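Local coordinates for protein enoyl-CoA hydratase (Bacillus halodurans, PDB 3LKE) that probably hydrates the double bond of enoyl-coenzyme A thioesters, as a crotonase-like enzyme of the enoyl-CoA hydratase/isomerase family, at residues L15-Y21 against I52-H58; V103-N109 against C123-L129; G142-D146 against E237-F242; L71-S76 against I247-E252. One frame throughout, in Å; residues are numbered along the deposited sequence.

Contact 1: residues L15-Y21 against I52-H58; sequences LYITLDY and IILQSKH
The parallel pairing of Leu-15 to Leu-19 with Ile-52 to Ser-56 is the strand-to-strand join of a beta-alpha-beta unit whose crossover is helix 30-45. Backbone bonds alternate in the parallel pattern, from Ile-53 N to Leu-15 O (2.7 Å) through to Lys-57 N on Leu-19 O. Ile-17 and Leu-54 lie side by side on the face that also carries Leu-15, Leu-19 and Ile-52, and Ile-17 meets Leu-36 and Ala-39 of the crossover helix. On the other face the Tyr-16 ring runs alongside Ile-53, CD2 3.7 Å from CB. Gln-55 sends CG between its backbone N and carbonyl carbon (chi1 60°), from where the extended chain turns its amide to Thr-18: NE2 donates to OG1 at 3.1 Å, nearly straight (169°) and in the amide plane. With only a methyl at this position, as in alanine, the Thr-18 hydroxyl would probably lose this donor and the Tyr-16 ring a neighbour. Near the strand ends, Thr-18 CG2 presses tightly on Lys-57 CB at 3.5 Å. Asp-20 divides its carboxylate: OD1 accepts from His-58 NE2 at 2.6 Å on its anti side, the bond leaving both carboxylate and imidazole planes, whereas OD2 faces Lys-57 NZ in a 3.6 Å salt bridge that a water also spans. Because His-7 NE2 bonds to OD2 as well, the negative charge of Asp-20 is probably well compensated where the strands end.

Contact 2: residues V103-N109 against C123-L129; sequences VTVALIN and CDRRIAL
Val-105 to Ile-108 and Arg-125 to Ala-128 pair as neighbouring parallel strands in the main sheet of the crotonase fold. Their backbone bonds alternate along the ladder: Ala-106 N gives to Arg-125 O, Ile-127 N to Ala-106 O at 2.9 Å, Ile-108 N to Ile-127 O, and Leu-129 N to Ile-108 O. Apolar contacts fall on both faces. Val-105 CG1 lies 4.2 Å from Ile-127 CD1 and Leu-107 CD2 also reaches Ile-127, while the other face brings Ile-108 CB to 3.9 Å from Ala-128 CB and Ala-106 CB against Cys-123 SG. Charged groups lead out of the pair. The Arg-125 guanidinium forms a salt bridge with Glu-185. Arg-126 NH1 donates to Cys-123 O, at the guanidinium edge and in its plane, and forms a salt bridge with Glu-160 of the second subunit. Asp-124 OD1 is hydrogen-bonded to Tyr-159 OH of that subunit, linking this strand pair to it, while OD2 forms a salt bridge with Lys-216 of the same chain. Where the strands begin, side chains bond directly to backbone. Thr-104 N reaches Asp-124 OD2 at 3.0 Å from above the carboxylate plane. In return Asp-124 N donates to Thr-104 OG1 (2.9 Å, 150°), which chi1 of 55° holds between the backbone N and carbonyl carbon of Thr-104.

Contact 3: residues G142-D146 against E237-F242; sequences GISPD and ELVALF
Leu-238 reaches from helix 223-241 toward the loop 142-146 with its two methyls spread over different residues. Its CG stands opposite the backbone N (chi1 -166°), carrying CD1 to 3.7 Å from Ile-143 CB and CD2 to 3.4 Å from Asp-146 OD2; the leucine runs obliquely across both side chains. Replacement by alanine would probably open a gap between Ile-143 and Asp-146 and deprive the loop of its main apolar support from the helix. One turn on, Leu-241 points at the loop, and its CD1 comes to 3.4 Å from Ser-144 OG, a polar atom resting on a methyl. The Phe-242 ring slants past Ile-143, whose CG2 lies 3.6 Å from CE1. All these contacts are van der Waals packing, and Gly-142 O and Ser-144 N are buried without a polar partner. The loop enters this position through a Schellman motif closing helix 138-141, with Gly-142 as the C' residue at positive phi (77°). Around the contact, Asp-146 touches Leu-87 of helix 81-98, and Phe-242 packs on Leu-71 and Ala-75 of helix 68-76. Glu-237 forms a salt bridge with Lys-217 of the third subunit, so the join of loop and helix 223-241 is bordered by helices 68-76, 81-98 and 245-253 and by that subunit.

Contact 4: residues L71-S76 against I247-E252; sequences LLICAS and IKKRLE
Leu-251 fills the tight side of this helix pair, its CD1 lying against the turn of helix 68-76 formed by Leu-71, Leu-72 and Ala-75. With CG set beside the backbone N (chi1 -69°), this methyl comes to 3.4 Å from Leu-71 O and 3.7 Å from Leu-71 CB, and it also touches Ala-75 CB at 4.0 Å. The small Ala-75 methyl, directed at the other helix, meets the Lys-248 backbone as well, with CB 3.9 Å from CA, and lets the helices approach. Phe-242 and Met-141 back Leu-251 on this inner side. Toward solvent the contact turns polar; at its border Leu-72 CD1 still lies 3.5 Å from Glu-252 CG, the aliphatic part of the glutamate crossing the leucine tip at about a right angle. Lys-248 stretches out fully before bending at its last torsion, which puts NZ 2.6 Å from Ser-76 OG; its salt bridge with Glu-252 OE2 is long, the loose side of the contact. Ser-76 OG donates to Leu-72 O of its own helix at 2.7 Å. The short segments run at 153° with axes 9.1 Å apart, an antiparallel helix packing that joins the C-terminal helix 245-253 to helix 68-76.

How the contacts relate
Contacts 1 and 2 belong to one sheet, their centres 11 Å apart: strands 51-56 and 103-108 are adjacent, so 15-21, 52-58, 103-109 and 123-129 lie in sequence across it, and His-58 O probably bonds to Asn-109 ND2. Contacts 3 and 4, also 11 Å apart between centres, lie on the successive helices 223-241 and 245-253 and touch, Phe-242 packing on Leu-71 and Ala-75, and Ile-247 on Gly-142 and Leu-241. The two groups are separate, with 27 to 31 Å between their centres. Along the chain contact 1 closes first, whereas contact 4 joins 71-76 to the chain's end and encloses contacts 2 and 3. The C-terminal helices thus fold back onto earlier segments, and contacts 3 and 4 both touch the third subunit.

Contact 1: residues L15-Y21 against I52-H58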
# COMPACT_ATOMS: atom_id res chain seq x y z
N LEU A 15 4.13 -30.29 0.35
CA LEU A 15 3.18 -30.79 -0.64
C LEU A 15 3.41 -30.13 -1.99
O LEU A 15 3.39 -28.90 -2.11
CB LEU A 15 1.74 -30.54 -0.19
CG LEU A 15 0.55 -31.31 -0.78
CD1 LEU A 15 -0.54 -30.38 -1.31
CD2 LEU A 15 0.95 -32.34 -1.85
N TYR A 16 3.63 -30.96 -3.01
CA TYR A 16 3.81 -30.49 -4.38
C TYR A 16 2.54 -30.72 -5.18
O TYR A 16 2.07 -31.86 -5.31
CB TYR A 16 4.99 -31.21 -5.05
CG TYR A 16 6.33 -30.84 -4.44
CD1 TYR A 16 6.78 -31.47 -3.28
CD2 TYR A 16 7.12 -29.86 -5.00
CE1 TYR A 16 7.99 -31.15 -2.71
CE2 TYR A 16 8.35 -29.53 -4.44
CZ TYR A 16 8.78 -30.18 -3.30
OH TYR A 16 9.98 -29.85 -2.73
N ILE A 17 1.96 -29.63 -5.69
CA ILE A 17 0.75 -29.68 -6.49
C ILE A 17 1.15 -29.38 -7.93
O ILE A 17 1.65 -28.29 -8.22
CB ILE A 17 -0.32 -28.66 -6.01
CG1 ILE A 17 -0.74 -28.97 -4.57
CG2 ILE A 17 -1.53 -28.67 -6.93
CD1 ILE A 17 -1.81 -28.01 -4.00
N THR A 18 0.96 -30.36 -8.81
CA THR A 18 1.45 -30.25 -10.19
C THR A 18 0.32 -30.24 -11.20
O THR A 18 -0.50 -31.16 -11.25
CB THR A 18 2.41 -31.43 -10.52
OG1 THR A 18 3.46 -31.46 -9.55
CG2 THR A 18 3.01 -31.26 -11.91
N LEU A 19 0.28 -29.19 -12.01
CA LEU A 19 -0.71 -29.09 -13.07
C LEU A 19 -0.26 -29.94 -14.25
O LEU A 19 0.88 -29.83 -14.70
CB LEU A 19 -0.88 -27.64 -13.53
CG LEU A 19 -1.14 -26.60 -12.43
CD1 LEU A 19 -1.27 -25.23 -13.06
CD2 LEU A 19 -2.38 -26.96 -11.64
N ASP A 20 -1.17 -30.76 -14.75
CA ASP A 20 -0.86 -31.71 -15.81
C ASP A 20 -2.08 -31.86 -16.73
O ASP A 20 -2.83 -32.83 -16.63
CB ASP A 20 -0.47 -33.05 -15.19
CG ASP A 20 0.11 -34.02 -16.20
OD1 ASP A 20 0.24 -33.64 -17.38
OD2 ASP A 20 0.42 -35.16 -15.81
N TYR A 21 -2.27 -30.89 -17.61
CA TYR A 21 -3.46 -30.82 -18.46
C TYR A 21 -3.03 -30.41 -19.85
O TYR A 21 -3.40 -29.35 -20.33
CB TYR A 21 -4.42 -29.77 -17.89
CG TYR A 21 -5.86 -29.80 -18.38
CD1 TYR A 21 -6.30 -30.74 -19.30
CD2 TYR A 21 -6.79 -28.88 -17.90
CE1 TYR A 21 -7.62 -30.76 -19.74
CE2 TYR A 21 -8.10 -28.89 -18.32
CZ TYR A 21 -8.52 -29.83 -19.24
OH TYR A 21 -9.85 -29.83 -19.65
N ILE A 52 3.44 -25.62 0.67
CA ILE A 52 2.72 -26.11 -0.49
C ILE A 52 3.33 -25.45 -1.71
O ILE A 52 3.41 -24.22 -1.78
CB ILE A 52 1.23 -25.79 -0.42
CG1 ILE A 52 0.57 -26.53 0.75
CG2 ILE A 52 0.54 -26.17 -1.72
CD1 ILE A 52 -0.85 -26.15 0.98
N ILE A 53 3.79 -26.26 -2.66
CA ILE A 53 4.43 -25.77 -3.87
C ILE A 53 3.52 -26.04 -5.07
O ILE A 53 3.11 -27.18 -5.29
CB ILE A 53 5.77 -26.52 -4.12
CG1 ILE A 53 6.71 -26.33 -2.94
CG2 ILE A 53 6.42 -26.04 -5.41
CD1 ILE A 53 7.15 -24.89 -2.74
N LEU A 54 3.21 -25.00 -5.85
CA LEU A 54 2.38 -25.17 -7.05
C LEU A 54 3.27 -25.06 -8.27
O LEU A 54 4.10 -24.14 -8.35
CB LEU A 54 1.26 -24.11 -7.09
CG LEU A 54 0.22 -24.28 -5.98
CD1 LEU A 54 0.22 -23.02 -5.12
CD2 LEU A 54 -1.15 -24.54 -6.55
N GLN A 55 3.14 -26.00 -9.20
CA GLN A 55 4.05 -26.06 -10.34
C GLN A 55 3.38 -26.73 -11.54
O GLN A 55 2.27 -27.24 -11.43
CB GLN A 55 5.32 -26.84 -9.96
CG GLN A 55 5.06 -28.27 -9.54
CD GLN A 55 6.32 -28.96 -9.02
OE1 GLN A 55 7.36 -28.33 -8.85
NE2 GLN A 55 6.22 -30.26 -8.78
N SER A 56 4.08 -26.71 -12.68
CA SER A 56 3.61 -27.33 -13.91
C SER A 56 4.62 -28.40 -14.30
O SER A 56 5.83 -28.20 -14.17
CB SER A 56 3.52 -26.31 -15.04
OG SER A 56 3.25 -26.97 -16.28
N LYS A 57 4.11 -29.52 -14.80
CA LYS A 57 4.97 -30.62 -15.23
C LYS A 57 5.43 -30.43 -16.67
O LYS A 57 6.22 -31.23 -17.19
CB LYS A 57 4.24 -31.96 -15.10
CG LYS A 57 5.13 -33.15 -15.44
CD LYS A 57 4.33 -34.38 -15.82
CE LYS A 57 3.50 -34.88 -14.66
NZ LYS A 57 3.58 -36.37 -14.61
N HIS A 58 4.93 -29.39 -17.33
CA HIS A 58 5.20 -29.21 -18.74
C HIS A 58 6.11 -28.02 -19.02
O HIS A 58 5.83 -26.88 -18.63
CB HIS A 58 3.90 -29.13 -19.54
CG HIS A 58 3.03 -30.34 -19.36
ND1 HIS A 58 3.30 -31.55 -19.97
CD2 HIS A 58 1.92 -30.53 -18.61
CE1 HIS A 58 2.39 -32.43 -19.61
NE2 HIS A 58 1.54 -31.84 -18.79
O HOH W 1 1.58 -37.67 -16.41

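Contact 2: residues V103-N109 against C123-L129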
# COMPACT_ATOMS: atom_id res chain seq x y z
N VAL A 103 3.28 -22.30 4.12
CA VAL A 103 3.97 -21.38 3.22
C VAL A 103 3.64 -21.82 1.80
O VAL A 103 3.82 -22.99 1.44
CB VAL A 103 5.49 -21.38 3.41
CG1 VAL A 103 6.13 -20.52 2.34
CG2 VAL A 103 5.87 -20.90 4.82
N THR A 104 3.16 -20.89 0.98
CA THR A 104 2.72 -21.21 -0.37
C THR A 104 3.65 -20.58 -1.42
O THR A 104 3.96 -19.39 -1.36
CB THR A 104 1.26 -20.76 -0.59
OG1 THR A 104 1.16 -19.36 -0.29
CG2 THR A 104 0.34 -21.54 0.32
N VAL A 105 4.11 -21.40 -2.37
CA VAL A 105 5.03 -20.93 -3.39
C VAL A 105 4.57 -21.41 -4.76
O VAL A 105 4.25 -22.59 -4.92
CB VAL A 105 6.45 -21.49 -3.13
CG1 VAL A 105 7.43 -20.97 -4.18
CG2 VAL A 105 6.91 -21.14 -1.73
N ALA A 106 4.54 -20.51 -5.74
CA ALA A 106 4.24 -20.88 -7.12
C ALA A 106 5.50 -20.81 -7.97
O ALA A 106 6.25 -19.85 -7.91
CB ALA A 106 3.15 -19.97 -7.69
N LEU A 107 5.74 -21.87 -8.74
CA LEU A 107 6.92 -21.90 -9.60
C LEU A 107 6.45 -21.71 -11.03
O LEU A 107 5.82 -22.61 -11.59
CB LEU A 107 7.66 -23.24 -9.45
CG LEU A 107 7.99 -23.62 -8.01
CD1 LEU A 107 8.71 -24.97 -7.94
CD2 LEU A 107 8.85 -22.53 -7.39
N ILE A 108 6.73 -20.54 -11.60
CA ILE A 108 6.27 -20.21 -12.94
C ILE A 108 7.37 -20.53 -13.94
O ILE A 108 8.30 -19.75 -14.11
CB ILE A 108 5.91 -18.72 -13.09
CG1 ILE A 108 5.07 -18.23 -11.90
CG2 ILE A 108 5.21 -18.47 -14.41
CD1 ILE A 108 3.74 -18.98 -11.73
N ASN A 109 7.24 -21.67 -14.61
CA ASN A 109 8.31 -22.17 -15.48
C ASN A 109 8.23 -21.64 -16.90
O ASN A 109 9.24 -21.30 -17.50
CB ASN A 109 8.35 -23.69 -15.47
CG ASN A 109 7.06 -24.31 -15.99
OD1 ASN A 109 5.97 -23.93 -15.58
ND2 ASN A 109 7.18 -25.27 -16.89
N CYS A 123 -0.30 -16.62 -3.59
CA CYS A 123 0.78 -17.34 -2.91
C CYS A 123 1.70 -16.38 -2.16
O CYS A 123 1.76 -15.18 -2.48
CB CYS A 123 1.63 -18.13 -3.91
SG CYS A 123 0.78 -19.52 -4.67
N ASP A 124 2.40 -16.92 -1.18
CA ASP A 124 3.36 -16.14 -0.39
C ASP A 124 4.56 -15.70 -1.20
O ASP A 124 5.14 -14.67 -0.94
CB ASP A 124 3.85 -16.96 0.80
CG ASP A 124 2.77 -17.24 1.81
OD1 ASP A 124 1.86 -16.40 1.99
OD2 ASP A 124 2.85 -18.31 2.44
N ARG A 125 4.96 -16.52 -2.18
CA ARG A 125 6.09 -16.16 -3.01
C ARG A 125 5.87 -16.78 -4.38
O ARG A 125 5.34 -17.87 -4.49
CB ARG A 125 7.41 -16.66 -2.39
CG ARG A 125 8.66 -16.12 -3.06
CD ARG A 125 9.92 -16.39 -2.21
NE ARG A 125 11.08 -15.63 -2.67
CZ ARG A 125 11.34 -14.37 -2.37
NH1 ARG A 125 10.47 -13.67 -1.64
NH2 ARG A 125 12.44 -13.79 -2.83
N ARG A 126 6.22 -16.03 -5.41
CA ARG A 126 6.14 -16.49 -6.78
C ARG A 126 7.53 -16.41 -7.36
O ARG A 126 8.14 -15.34 -7.36
CB ARG A 126 5.19 -15.60 -7.58
CG ARG A 126 3.71 -15.80 -7.28
CD ARG A 126 3.23 -14.98 -6.09
NE ARG A 126 3.28 -13.55 -6.35
CZ ARG A 126 3.01 -12.60 -5.45
NH1 ARG A 126 2.64 -12.92 -4.22
NH2 ARG A 126 3.10 -11.32 -5.79
N ILE A 127 8.05 -17.53 -7.87
CA ILE A 127 9.39 -17.57 -8.45
C ILE A 127 9.24 -18.02 -9.90
O ILE A 127 8.56 -19.01 -10.17
CB ILE A 127 10.28 -18.59 -7.72
CG1 ILE A 127 10.42 -18.22 -6.24
CG2 ILE A 127 11.66 -18.67 -8.38
CD1 ILE A 127 11.05 -19.34 -5.39
N ALA A 128 9.87 -17.29 -10.82
CA ALA A 128 9.73 -17.62 -12.24
C ALA A 128 11.07 -18.00 -12.88
O ALA A 128 12.13 -17.50 -12.48
CB ALA A 128 9.13 -16.44 -13.00
N LEU A 129 11.02 -18.86 -13.89
CA LEU A 129 12.18 -19.02 -14.76
C LEU A 129 12.31 -17.76 -15.63
O LEU A 129 11.31 -17.11 -15.93
CB LEU A 129 12.03 -20.27 -15.65
CG LEU A 129 12.15 -21.62 -14.92
CD1 LEU A 129 12.04 -22.78 -15.91
CD2 LEU A 129 13.48 -21.68 -14.17

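Contact 3: residues G142-D146 against E237-F242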
# COMPACT_ATOMS: atom_id res chain seq x y z
N GLY A 142 -12.66 -7.21 -23.62
CA GLY A 142 -13.89 -6.54 -23.23
C GLY A 142 -14.50 -7.12 -21.96
O GLY A 142 -15.70 -7.02 -21.74
N ILE A 143 -13.66 -7.74 -21.13
CA ILE A 143 -14.14 -8.23 -19.84
C ILE A 143 -13.45 -7.58 -18.65
O ILE A 143 -12.45 -6.87 -18.81
CB ILE A 143 -14.02 -9.74 -19.74
CG1 ILE A 143 -12.55 -10.16 -19.84
CG2 ILE A 143 -14.86 -10.42 -20.83
CD1 ILE A 143 -12.31 -11.59 -19.41
N SER A 144 -14.00 -7.80 -17.46
CA SER A 144 -13.42 -7.27 -16.23
C SER A 144 -12.48 -8.31 -15.62
O SER A 144 -12.55 -9.49 -15.96
CB SER A 144 -14.52 -6.91 -15.23
OG SER A 144 -15.51 -7.93 -15.20
N PRO A 145 -11.58 -7.87 -14.73
CA PRO A 145 -10.64 -8.84 -14.16
C PRO A 145 -11.35 -9.77 -13.20
O PRO A 145 -12.23 -9.33 -12.46
CB PRO A 145 -9.65 -7.97 -13.39
CG PRO A 145 -9.92 -6.55 -13.83
CD PRO A 145 -11.35 -6.51 -14.24
N ASP A 146 -10.96 -11.04 -13.21
CA ASP A 146 -11.56 -12.01 -12.32
C ASP A 146 -10.49 -12.87 -11.65
O ASP A 146 -9.29 -12.57 -11.74
CB ASP A 146 -12.55 -12.89 -13.09
CG ASP A 146 -11.85 -13.77 -14.11
OD1 ASP A 146 -10.64 -13.56 -14.36
OD2 ASP A 146 -12.51 -14.67 -14.66
N GLU A 237 -19.91 -8.99 -11.83
CA GLU A 237 -19.56 -8.10 -12.93
C GLU A 237 -19.26 -8.87 -14.21
O GLU A 237 -19.63 -8.45 -15.30
CB GLU A 237 -18.36 -7.21 -12.58
CG GLU A 237 -18.57 -6.25 -11.41
CD GLU A 237 -19.65 -5.20 -11.66
OE1 GLU A 237 -19.93 -4.85 -12.83
OE2 GLU A 237 -20.21 -4.70 -10.66
N LEU A 238 -18.57 -10.00 -14.08
CA LEU A 238 -18.20 -10.77 -15.25
C LEU A 238 -19.44 -11.42 -15.87
O LEU A 238 -19.58 -11.48 -17.09
CB LEU A 238 -17.17 -11.85 -14.90
CG LEU A 238 -16.48 -12.47 -16.12
CD1 LEU A 238 -15.72 -11.41 -16.91
CD2 LEU A 238 -15.55 -13.61 -15.72
N VAL A 239 -20.34 -11.90 -15.03
CA VAL A 239 -21.55 -12.56 -15.51
C VAL A 239 -22.41 -11.57 -16.28
O VAL A 239 -23.00 -11.91 -17.31
CB VAL A 239 -22.37 -13.17 -14.35
CG1 VAL A 239 -23.80 -13.51 -14.83
CG2 VAL A 239 -21.68 -14.40 -13.80
N ALA A 240 -22.47 -10.35 -15.76
CA ALA A 240 -23.24 -9.29 -16.40
C ALA A 240 -22.64 -8.94 -17.76
O ALA A 240 -23.36 -8.66 -18.71
CB ALA A 240 -23.30 -8.06 -15.49
N LEU A 241 -21.31 -8.94 -17.86
CA LEU A 241 -20.68 -8.60 -19.13
C LEU A 241 -20.85 -9.72 -20.17
O LEU A 241 -20.93 -9.46 -21.37
CB LEU A 241 -19.20 -8.28 -18.91
CG LEU A 241 -18.89 -6.90 -18.34
CD1 LEU A 241 -17.46 -6.85 -17.79
CD2 LEU A 241 -19.10 -5.82 -19.41
N PHE A 242 -20.88 -10.97 -19.70
CA PHE A 242 -20.99 -12.11 -20.62
C PHE A 242 -22.40 -12.23 -21.22
O PHE A 242 -22.64 -13.07 -22.10
CB PHE A 242 -20.57 -13.40 -19.94
CG PHE A 242 -19.13 -13.76 -20.18
CD1 PHE A 242 -18.12 -13.00 -19.62
CD2 PHE A 242 -18.79 -14.85 -20.97
CE1 PHE A 242 -16.80 -13.31 -19.84
CE2 PHE A 242 -17.47 -15.17 -21.20
CZ PHE A 242 -16.47 -14.40 -20.63

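Contact 4: residues L71-S76 against I247-E252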
# COMPACT_ATOMS: atom_id res chain seq x y z
N LEU A 71 -14.21 -19.67 -22.95
CA LEU A 71 -14.90 -18.41 -22.65
C LEU A 71 -15.96 -18.13 -23.72
O LEU A 71 -17.06 -17.68 -23.40
CB LEU A 71 -13.92 -17.24 -22.57
CG LEU A 71 -12.87 -17.36 -21.46
CD1 LEU A 71 -11.75 -16.36 -21.69
CD2 LEU A 71 -13.49 -17.18 -20.08
N LEU A 72 -15.64 -18.42 -24.97
CA LEU A 72 -16.60 -18.25 -26.06
C LEU A 72 -17.84 -19.10 -25.84
O LEU A 72 -18.96 -18.67 -26.14
CB LEU A 72 -15.95 -18.58 -27.40
CG LEU A 72 -16.85 -18.45 -28.63
CD1 LEU A 72 -17.61 -17.12 -28.63
CD2 LEU A 72 -16.03 -18.60 -29.90
N ILE A 73 -17.65 -20.30 -25.32
CA ILE A 73 -18.77 -21.17 -24.98
C ILE A 73 -19.67 -20.52 -23.93
O ILE A 73 -20.89 -20.47 -24.08
CB ILE A 73 -18.29 -22.56 -24.51
CG1 ILE A 73 -17.76 -23.35 -25.71
CG2 ILE A 73 -19.42 -23.32 -23.82
CD1 ILE A 73 -16.92 -24.55 -25.34
N CYS A 74 -19.06 -20.00 -22.86
CA CYS A 74 -19.81 -19.30 -21.82
C CYS A 74 -20.56 -18.08 -22.34
O CYS A 74 -21.64 -17.76 -21.85
CB CYS A 74 -18.89 -18.90 -20.67
SG CYS A 74 -18.32 -20.28 -19.67
N ALA A 75 -19.98 -17.37 -23.31
CA ALA A 75 -20.66 -16.22 -23.88
C ALA A 75 -21.84 -16.66 -24.73
O ALA A 75 -22.81 -15.92 -24.90
CB ALA A 75 -19.70 -15.39 -24.72
N SER A 76 -21.75 -17.88 -25.26
CA SER A 76 -22.78 -18.42 -26.15
C SER A 76 -23.88 -19.15 -25.38
O SER A 76 -24.93 -19.45 -25.94
CB SER A 76 -22.15 -19.39 -27.17
OG SER A 76 -21.08 -18.78 -27.86
N ILE A 247 -19.14 -9.00 -25.96
CA ILE A 247 -18.19 -9.96 -25.41
C ILE A 247 -18.14 -11.20 -26.30
O ILE A 247 -17.06 -11.69 -26.65
CB ILE A 247 -18.54 -10.33 -23.95
CG1 ILE A 247 -18.05 -9.26 -22.96
CG2 ILE A 247 -17.90 -11.66 -23.57
CD1 ILE A 247 -18.58 -7.85 -23.20
N LYS A 248 -19.30 -11.70 -26.69
CA LYS A 248 -19.35 -12.83 -27.62
C LYS A 248 -18.63 -12.45 -28.91
O LYS A 248 -17.79 -13.21 -29.41
CB LYS A 248 -20.81 -13.21 -27.92
CG LYS A 248 -20.98 -14.37 -28.89
CD LYS A 248 -22.47 -14.66 -29.10
CE LYS A 248 -22.71 -15.81 -30.06
NZ LYS A 248 -22.22 -17.11 -29.51
N LYS A 249 -18.94 -11.28 -29.44
CA LYS A 249 -18.33 -10.80 -30.67
C LYS A 249 -16.81 -10.74 -30.53
O LYS A 249 -16.08 -11.16 -31.43
CB LYS A 249 -18.88 -9.42 -31.05
CG LYS A 249 -18.31 -8.85 -32.33
CD LYS A 249 -18.67 -7.38 -32.48
CE LYS A 249 -18.38 -6.89 -33.90
NZ LYS A 249 -17.04 -7.31 -34.37
N ARG A 250 -16.34 -10.22 -29.40
CA ARG A 250 -14.91 -10.06 -29.19
C ARG A 250 -14.21 -11.41 -29.07
O ARG A 250 -13.19 -11.65 -29.71
CB ARG A 250 -14.62 -9.18 -27.97
CG ARG A 250 -14.74 -7.70 -28.27
CD ARG A 250 -14.57 -6.81 -27.03
NE ARG A 250 -14.81 -5.41 -27.38
CZ ARG A 250 -13.91 -4.44 -27.27
NH1 ARG A 250 -12.69 -4.67 -26.80
NH2 ARG A 250 -14.23 -3.21 -27.64
N LEU A 251 -14.77 -12.29 -28.24
CA LEU A 251 -14.21 -13.62 -28.07
C LEU A 251 -14.21 -14.37 -29.40
O LEU A 251 -13.27 -15.12 -29.69
CB LEU A 251 -15.00 -14.41 -27.02
CG LEU A 251 -14.88 -13.93 -25.58
CD1 LEU A 251 -15.77 -14.75 -24.67
CD2 LEU A 251 -13.42 -13.98 -25.11
N GLU A 252 -15.25 -14.16 -30.19
CA GLU A 252 -15.39 -14.83 -31.48
C GLU A 252 -14.26 -14.44 -32.43
O GLU A 252 -13.79 -15.26 -33.21
CB GLU A 252 -16.75 -14.52 -32.12
CG GLU A 252 -17.84 -15.51 -31.78
CD GLU A 252 -19.22 -15.02 -32.18
OE1 GLU A 252 -19.36 -13.81 -32.48
OE2 GLU A 252 -20.16 -15.84 -32.19